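Local coordinates for metallo-beta-lactamase family protein (Thermus thermophilus, PDB 2ZO4), which probably acts as a hydrolase of the metallo-beta-lactamase superfamily, with two zinc ions bound at its presumed active site, at residues L148-R151 with D152-L156; F178-E181 with E182-V185; R241-A244 with E245-A249; Y298-E302 with G303-R307. One frame throughout, in Å; residues are numbered along the deposited sequence.

Interaction 1. Residues L148-R151 with D152-L156; sequences LPLR and DGEAL
The carboxylate of E154 reaches back to R151 N across a type II beta turn, R151 to E154, that links the two sheets of the metallo-beta-lactamase fold. OE1 of E154 accepts the N-H of R151 at 3.0 Å through its anti lone pair, the one turned from OE2, and the bond is moderately bent, 149° at the hydrogen. The same oxygen lies 3.2 Å from CA of L150 and 3.4 Å from its CD2, where the glutamate and leucine side chains cross at about a right angle. CG of E154 sits between its own backbone N and carbonyl carbon (chi1 87°), which turns the chain back past R151 O; extended from there, it reaches R151 N. The turn's own bond runs from E154 N to R151 O (3.2 Å), the donor standing above the carbonyl plane, and G153 takes the positive phi of the third position. Further out, D152 holds the corner: its OD1 accepts W167 N and pairs with R220 in a salt bridge. L150 belongs to the edge strand 148-150, hydrogen-bonded to strand 88-92, whereas L156 lies in strand 155-158, at the edge of the other sheet, and packs on V165. Between the two strands the leucines meet by methyl groups, L150 CD2 lying 3.9 Å from L156 CD1.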
# COMPACT_ATOMS: atom_id res chain seq x y z
N LEU A 148 6.30 -9.48 -13.49
CA LEU A 148 5.19 -9.94 -14.32
C LEU A 148 3.88 -9.31 -13.85
O LEU A 148 3.58 -9.33 -12.66
CB LEU A 148 5.09 -11.47 -14.29
CG LEU A 148 6.18 -12.24 -15.04
CD1 LEU A 148 6.15 -13.71 -14.66
CD2 LEU A 148 6.02 -12.08 -16.55
N PRO A 149 3.11 -8.72 -14.79
CA PRO A 149 1.86 -8.04 -14.44
C PRO A 149 0.72 -8.98 -14.05
O PRO A 149 0.36 -9.89 -14.80
CB PRO A 149 1.51 -7.26 -15.71
CG PRO A 149 2.15 -8.01 -16.82
CD PRO A 149 3.40 -8.64 -16.24
N LEU A 150 0.16 -8.74 -12.86
CA LEU A 150 -1.02 -9.45 -12.40
C LEU A 150 -2.29 -8.73 -12.85
O LEU A 150 -2.28 -7.52 -13.08
CB LEU A 150 -1.02 -9.59 -10.87
CG LEU A 150 0.09 -10.42 -10.23
CD1 LEU A 150 0.10 -10.24 -8.72
CD2 LEU A 150 -0.04 -11.88 -10.60
N ARG A 151 -3.37 -9.49 -12.97
CA ARG A 151 -4.65 -8.97 -13.44
C ARG A 151 -5.71 -9.27 -12.39
O ARG A 151 -5.65 -10.30 -11.71
CB ARG A 151 -5.00 -9.65 -14.76
CG ARG A 151 -5.77 -8.78 -15.73
CD ARG A 151 -5.81 -9.41 -17.12
NE ARG A 151 -4.54 -9.28 -17.84
CZ ARG A 151 -4.44 -9.25 -19.17
NH1 ARG A 151 -5.52 -9.32 -19.93
NH2 ARG A 151 -3.24 -9.14 -19.74
N ASP A 152 -6.70 -8.39 -12.25
CA ASP A 152 -7.80 -8.61 -11.32
C ASP A 152 -8.53 -9.91 -11.67
O ASP A 152 -8.80 -10.18 -12.84
CB ASP A 152 -8.78 -7.43 -11.33
CG ASP A 152 -9.82 -7.51 -10.21
OD1 ASP A 152 -9.45 -7.86 -9.07
OD2 ASP A 152 -11.00 -7.22 -10.48
N GLY A 153 -8.83 -10.71 -10.65
CA GLY A 153 -9.59 -11.95 -10.84
C GLY A 153 -8.80 -13.15 -11.33
O GLY A 153 -9.36 -14.24 -11.50
N GLU A 154 -7.51 -12.96 -11.58
CA GLU A 154 -6.68 -14.09 -12.01
C GLU A 154 -6.40 -15.04 -10.85
O GLU A 154 -6.43 -14.64 -9.68
CB GLU A 154 -5.40 -13.63 -12.73
CG GLU A 154 -4.20 -13.33 -11.86
CD GLU A 154 -2.91 -13.37 -12.66
OE1 GLU A 154 -2.38 -12.29 -12.99
OE2 GLU A 154 -2.43 -14.47 -12.99
N ALA A 155 -6.15 -16.30 -11.19
CA ALA A 155 -5.95 -17.34 -10.21
C ALA A 155 -4.52 -17.86 -10.30
O ALA A 155 -4.05 -18.24 -11.38
CB ALA A 155 -6.94 -18.47 -10.43
N LEU A 156 -3.84 -17.87 -9.16
CA LEU A 156 -2.46 -18.33 -9.08
C LEU A 156 -2.36 -19.60 -8.24
O LEU A 156 -2.94 -19.68 -7.15
CB LEU A 156 -1.56 -17.24 -8.49
CG LEU A 156 -1.51 -15.86 -9.15
CD1 LEU A 156 -0.94 -14.83 -8.17
CD2 LEU A 156 -0.69 -15.86 -10.43

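Interaction 2. Residues F178-E181 with E182-V185; sequences FYLE and EEGV
The ring of Y179 meets G184 and V185 obliquely at the end of a beta hairpin, against backbone atoms where the chain returns: CD1 is 3.3 Å from V185 O, and OH is 3.6 Å from G184 CA. Over one face of the ring stands E181 CA, 3.9 Å above the plane and offset toward the rim. With CG anti to the backbone N (chi1 -172°), the ring is carried alongside this return; L224 and A226 also touch it. The hairpin joins strands 176-180 and 185-189 and contains a G1 beta bulge, in which G184, at positive phi, and V185 both face L180. L180 N gives V185 O a bond nearly along the C=O axis, 2.8 Å long, while L180 O receives V185 N at 3.2 Å and, weakly, G184 N. L180 and V185 form an antiparallel hydrogen-bonded pair, with their CB atoms on the same face of the sheet. At the exposed tip, E181 turns away to a salt bridge with R164 on the neighbouring strand. E183 bends at chi2 (89°), bringing its carboxylate back over L180, where OE1 stops 3.4 Å from CB of that leucine.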
# COMPACT_ATOMS: atom_id res chain seq x y z
N PHE A 178 -4.46 -10.82 -1.96
CA PHE A 178 -4.42 -12.20 -2.41
C PHE A 178 -5.35 -13.04 -1.54
O PHE A 178 -5.15 -13.14 -0.33
CB PHE A 178 -2.99 -12.75 -2.41
CG PHE A 178 -2.05 -11.99 -3.32
CD1 PHE A 178 -1.99 -12.28 -4.68
CD2 PHE A 178 -1.25 -10.97 -2.81
CE1 PHE A 178 -1.14 -11.56 -5.53
CE2 PHE A 178 -0.38 -10.24 -3.65
CZ PHE A 178 -0.33 -10.55 -5.01
N TYR A 179 -6.36 -13.62 -2.18
CA TYR A 179 -7.44 -14.30 -1.46
C TYR A 179 -7.43 -15.81 -1.68
O TYR A 179 -7.50 -16.29 -2.82
CB TYR A 179 -8.79 -13.70 -1.85
CG TYR A 179 -9.98 -14.20 -1.05
CD1 TYR A 179 -9.93 -14.28 0.34
CD2 TYR A 179 -11.18 -14.56 -1.68
CE1 TYR A 179 -11.04 -14.73 1.08
CE2 TYR A 179 -12.28 -15.00 -0.96
CZ TYR A 179 -12.20 -15.08 0.42
OH TYR A 179 -13.30 -15.52 1.13
N LEU A 180 -7.33 -16.55 -0.58
CA LEU A 180 -7.42 -18.00 -0.58
C LEU A 180 -8.88 -18.37 -0.38
O LEU A 180 -9.38 -18.41 0.74
CB LEU A 180 -6.55 -18.60 0.53
CG LEU A 180 -5.02 -18.61 0.34
CD1 LEU A 180 -4.42 -17.21 0.36
CD2 LEU A 180 -4.38 -19.47 1.40
N GLU A 181 -9.56 -18.62 -1.50
CA GLU A 181 -11.02 -18.70 -1.55
C GLU A 181 -11.60 -19.87 -0.75
O GLU A 181 -12.60 -19.69 -0.04
CB GLU A 181 -11.51 -18.75 -3.00
CG GLU A 181 -11.29 -17.45 -3.76
CD GLU A 181 -11.80 -17.48 -5.19
OE1 GLU A 181 -11.79 -18.56 -5.82
OE2 GLU A 181 -12.21 -16.41 -5.67
N GLU A 182 -10.98 -21.04 -0.85
CA GLU A 182 -11.48 -22.21 -0.12
C GLU A 182 -11.37 -22.00 1.39
O GLU A 182 -12.33 -22.25 2.13
CB GLU A 182 -10.76 -23.49 -0.56
CG GLU A 182 -11.37 -24.75 0.05
CD GLU A 182 -10.79 -26.03 -0.52
OE1 GLU A 182 -9.59 -26.05 -0.87
OE2 GLU A 182 -11.55 -27.03 -0.61
N GLU A 183 -10.22 -21.52 1.83
CA GLU A 183 -9.93 -21.30 3.24
C GLU A 183 -10.62 -20.03 3.78
O GLU A 183 -10.85 -19.91 4.99
CB GLU A 183 -8.42 -21.22 3.47
CG GLU A 183 -7.64 -22.48 3.07
CD GLU A 183 -7.17 -22.48 1.61
OE1 GLU A 183 -7.74 -21.76 0.78
OE2 GLU A 183 -6.21 -23.21 1.30
N GLY A 184 -10.93 -19.10 2.88
CA GLY A 184 -11.56 -17.84 3.26
C GLY A 184 -10.56 -16.91 3.93
O GLY A 184 -10.94 -16.04 4.71
N VAL A 185 -9.28 -17.12 3.62
CA VAL A 185 -8.20 -16.35 4.22
C VAL A 185 -7.76 -15.27 3.22
O VAL A 185 -7.39 -15.58 2.08
CB VAL A 185 -7.01 -17.26 4.62
CG1 VAL A 185 -5.77 -16.43 4.98
CG2 VAL A 185 -7.40 -18.17 5.79

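Interaction 3. Residues R241-A244 with E245-A249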
# COMPACT_ATOMS: atom_id res chain seq x y z
N ARG A 241 -15.75 -7.72 7.12
CA ARG A 241 -16.85 -6.82 6.77
C ARG A 241 -16.95 -5.67 7.77
O ARG A 241 -17.14 -4.51 7.38
CB ARG A 241 -18.19 -7.56 6.69
CG ARG A 241 -19.38 -6.64 6.36
CD ARG A 241 -20.74 -7.34 6.40
NE ARG A 241 -20.94 -8.28 5.30
CZ ARG A 241 -21.33 -7.96 4.07
NH1 ARG A 241 -21.58 -6.69 3.75
NH2 ARG A 241 -21.47 -8.91 3.16
N GLN A 242 -16.80 -6.00 9.06
CA GLN A 242 -16.90 -5.01 10.13
C GLN A 242 -15.82 -3.95 10.03
O GLN A 242 -16.12 -2.76 10.11
CB GLN A 242 -16.86 -5.69 11.51
CG GLN A 242 -17.07 -4.75 12.68
CD GLN A 242 -16.96 -5.45 14.02
OE1 GLN A 242 -17.56 -6.50 14.24
NE2 GLN A 242 -16.19 -4.86 14.93
N ARG A 243 -14.57 -4.38 9.84
CA ARG A 243 -13.47 -3.43 9.70
C ARG A 243 -13.60 -2.57 8.43
O ARG A 243 -13.32 -1.37 8.47
CB ARG A 243 -12.11 -4.15 9.72
CG ARG A 243 -10.90 -3.21 9.80
CD ARG A 243 -11.00 -2.24 10.98
NE ARG A 243 -9.96 -1.21 10.94
CZ ARG A 243 -10.06 -0.00 11.49
NH1 ARG A 243 -11.17 0.36 12.13
NH2 ARG A 243 -9.06 0.85 11.39
N ALA A 244 -14.02 -3.18 7.33
CA ALA A 244 -14.27 -2.46 6.08
C ALA A 244 -15.34 -1.38 6.26
O ALA A 244 -15.21 -0.27 5.76
CB ALA A 244 -14.66 -3.42 4.98
N GLU A 245 -16.40 -1.73 6.99
CA GLU A 245 -17.45 -0.76 7.32
C GLU A 245 -16.96 0.33 8.26
O GLU A 245 -17.37 1.48 8.14
CB GLU A 245 -18.70 -1.46 7.89
CG GLU A 245 -19.51 -2.26 6.85
CD GLU A 245 -20.00 -1.41 5.68
OE1 GLU A 245 -20.51 -0.29 5.91
OE2 GLU A 245 -19.89 -1.87 4.52
N GLU A 246 -16.08 -0.04 9.20
CA GLU A 246 -15.46 0.93 10.11
C GLU A 246 -14.57 1.94 9.38
O GLU A 246 -14.56 3.12 9.73
CB GLU A 246 -14.66 0.22 11.21
CG GLU A 246 -15.52 -0.40 12.31
CD GLU A 246 -14.74 -1.31 13.25
OE1 GLU A 246 -13.49 -1.42 13.14
OE2 GLU A 246 -15.38 -1.93 14.12
N LEU A 247 -13.83 1.48 8.38
CA LEU A 247 -12.93 2.35 7.61
C LEU A 247 -13.70 3.27 6.67
O LEU A 247 -13.27 4.39 6.39
CB LEU A 247 -11.90 1.53 6.85
CG LEU A 247 -10.78 0.93 7.70
CD1 LEU A 247 -9.96 -0.08 6.90
CD2 LEU A 247 -9.89 2.02 8.27
N LYS A 248 -14.84 2.78 6.19
CA LYS A 248 -15.80 3.59 5.45
C LYS A 248 -16.26 4.76 6.31
O LYS A 248 -16.17 5.92 5.89
CB LYS A 248 -17.01 2.73 5.10
CG LYS A 248 -17.42 2.79 3.66
CD LYS A 248 -16.58 1.84 2.84
CE LYS A 248 -17.28 1.45 1.56
NZ LYS A 248 -17.29 2.53 0.52
N ALA A 249 -16.72 4.45 7.51
CA ALA A 249 -17.23 5.44 8.46
C ALA A 249 -16.14 6.41 8.90
O ALA A 249 -16.39 7.61 9.03
CB ALA A 249 -17.86 4.75 9.68
O HOH W 1 -21.69 -4.24 4.96
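L247 lays its CD2 methyl over one face of the R243 guanidinium, 3.4 Å from NH2 and offset toward the rim. This is the close-packed flank of the contact. A bend at chi2 (54°) turns the R243 chain along the next helical turn, where NH1 meets E246 at the guanidinium edge. That salt bridge, NH1 to OE1 at 3.1 Å, is nearly in the guanidinium plane and comes on the anti side of the carboxylate, the two planes standing 71° apart. NE donates to L193 O, so the head is gripped at more than one N-H. Behind it, L247 packs on L192 and L218, and A244 is buried against L192 and A222.

Both segments belong to helix 240-261, and backbone bonds from E245, E246, L247 and K248 back to R241, Q242, R243 and A244 give the regular alpha-helical i to i+4 pattern. Q242 and E246 are a pair of this spacing on its more exposed surface. NE2 of the extended glutamine donates to E246 OE2 at 3.1 Å, with the oxygen near the amide plane but the donor above the carboxylate plane. E246 is therefore held by both of its oxygens.

Looser still is the R241-E245 pair, whose charged ends, NH1 and OE2, remain 5.2 Å apart. A water takes a bond from R241 NH1 at 2.7 Å and returns a weak one to E245 OE2, while NH1 also pairs with D223.

Interaction 4. Residues Y298-E302 with G303-R307; sequences YLREE and GAVGR
R300 and R307 stack their guanidinium groups nearly parallel and slightly offset, the planes 5° apart and the centres 3.8 Å from each other. Followed outward, R300 begins at CB, which rests 3.8 Å from V305 CG2. CG comes next, 3.5 Å from V305 O, and CD then runs beside CD and CG of R307. A bend at chi3 (68°) swings the head over the other arginine: NE sits 3.6 Å from R307 NE, CZ lies above NE and CZ, and NH2 ends 3.5 Å from R307 NH2. R307 is extended from CG to NE, which lets its CG, CD and NE run beside CD and NE of R300 before the flat heads stack.

Two like charges this close would probably repel, but both have other partners. R300 NH2 forms a salt bridge with E297, R307 NH1 donates to Y314 OH, and R307 makes a cation-pi contact with Y312. Negative charge at E297 would be expected to offset part of the cost.

Nearer the backbone, L299 CB packs against V305 CG2, and both residues also touch L259 of helix 240-261. A water donates to R300 O and V305 O, tying the last helical turn to the strand that leaves it. G303 N donates to R300 O, with the donor well above the carbonyl plane, and A304 N makes a weak bond to L299 O; V305 N adds a further weak one to the same oxygen. The bonds of G303 and A304, with G303 at positive phi (88°), make a Schellman motif, here ending helix 286-301 and turning the chain into the two-stranded hairpin 305-308/313-316 in the C-terminal region.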
# COMPACT_ATOMS: atom_id res chain seq x y z
N TYR A 298 -11.37 14.61 -3.57
CA TYR A 298 -12.62 13.87 -3.49
C TYR A 298 -13.79 14.84 -3.29
O TYR A 298 -14.83 14.73 -3.96
CB TYR A 298 -12.56 12.86 -2.34
CG TYR A 298 -13.79 11.99 -2.19
CD1 TYR A 298 -13.88 10.77 -2.85
CD2 TYR A 298 -14.86 12.39 -1.39
CE1 TYR A 298 -15.00 9.97 -2.72
CE2 TYR A 298 -15.99 11.59 -1.24
CZ TYR A 298 -16.05 10.38 -1.91
OH TYR A 298 -17.16 9.58 -1.77
N LEU A 299 -13.62 15.79 -2.37
CA LEU A 299 -14.63 16.80 -2.07
C LEU A 299 -14.86 17.75 -3.25
O LEU A 299 -15.99 18.17 -3.50
CB LEU A 299 -14.27 17.59 -0.82
CG LEU A 299 -14.34 16.85 0.53
CD1 LEU A 299 -13.80 17.72 1.65
CD2 LEU A 299 -15.76 16.39 0.84
N ARG A 300 -13.78 18.08 -3.95
CA ARG A 300 -13.84 18.99 -5.09
C ARG A 300 -14.59 18.35 -6.26
O ARG A 300 -15.38 19.02 -6.93
CB ARG A 300 -12.44 19.44 -5.53
CG ARG A 300 -12.45 20.69 -6.41
CD ARG A 300 -11.06 21.28 -6.62
NE ARG A 300 -10.18 20.42 -7.42
CZ ARG A 300 -10.22 20.32 -8.74
NH1 ARG A 300 -11.11 21.01 -9.45
NH2 ARG A 300 -9.37 19.51 -9.37
N GLU A 301 -14.35 17.06 -6.47
CA GLU A 301 -15.03 16.31 -7.53
C GLU A 301 -16.54 16.26 -7.27
O GLU A 301 -17.34 16.33 -8.20
CB GLU A 301 -14.45 14.90 -7.66
CG GLU A 301 -14.84 14.16 -8.95
CD GLU A 301 -16.19 13.45 -8.84
OE1 GLU A 301 -16.63 13.15 -7.71
OE2 GLU A 301 -16.80 13.17 -9.90
N GLU A 302 -16.92 16.15 -6.00
CA GLU A 302 -18.33 16.19 -5.60
C GLU A 302 -18.92 17.60 -5.67
O GLU A 302 -20.14 17.77 -5.58
CB GLU A 302 -18.51 15.62 -4.19
CG GLU A 302 -18.29 14.12 -4.10
CD GLU A 302 -18.66 13.55 -2.74
OE1 GLU A 302 -18.70 14.31 -1.76
OE2 GLU A 302 -18.89 12.33 -2.66
N GLY A 303 -18.06 18.61 -5.81
CA GLY A 303 -18.50 20.00 -5.88
C GLY A 303 -18.63 20.68 -4.53
O GLY A 303 -18.93 21.87 -4.46
N ALA A 304 -18.38 19.94 -3.45
CA ALA A 304 -18.51 20.45 -2.09
C ALA A 304 -17.47 21.52 -1.76
O ALA A 304 -17.73 22.41 -0.95
CB ALA A 304 -18.44 19.31 -1.08
N VAL A 305 -16.30 21.42 -2.38
CA VAL A 305 -15.27 22.45 -2.23
C VAL A 305 -14.80 22.96 -3.59
O VAL A 305 -14.98 22.30 -4.61
CB VAL A 305 -14.04 21.98 -1.38
CG1 VAL A 305 -14.47 21.42 -0.02
CG2 VAL A 305 -13.18 20.98 -2.15
N GLY A 306 -14.22 24.16 -3.58
CA GLY A 306 -13.57 24.71 -4.77
C GLY A 306 -12.17 25.12 -4.40
O GLY A 306 -11.75 24.96 -3.24
N ARG A 307 -11.43 25.64 -5.37
CA ARG A 307 -10.06 26.11 -5.15
C ARG A 307 -9.69 27.27 -6.07
O ARG A 307 -10.12 27.33 -7.22
CB ARG A 307 -9.05 24.95 -5.27
CG ARG A 307 -8.83 24.43 -6.68
CD ARG A 307 -7.85 23.25 -6.71
NE ARG A 307 -7.60 22.82 -8.08
CZ ARG A 307 -6.73 21.89 -8.45
NH1 ARG A 307 -5.99 21.25 -7.54
NH2 ARG A 307 -6.59 21.59 -9.73
O HOH W 2 -15.82 22.08 -7.38

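Overall arrangement
Interactions 1 and 2 lie in the metallo-beta-lactamase fold and touch directly: L150 CD1 and L156 CD1 of interaction 1 approach F178 CE1 of interaction 2, at 3.7 and 4.2 Å. Interaction 1 is a surface turn passing from one sheet to the other, whereas interaction 2 is a mostly buried hairpin within the second sheet. Interactions 3 and 4 are partly buried, one inside a helix and the other where a helix passes into a strand; helix 240-261, which carries interaction 3, also packs against L299 and V305 of interaction 4. Backbone bonding dominates the hairpin, a carboxylate-to-backbone bond marks the turn, and guanidinium groups are bridged to a glutamate within the contact in interaction 3, stacked on each other in interaction 4.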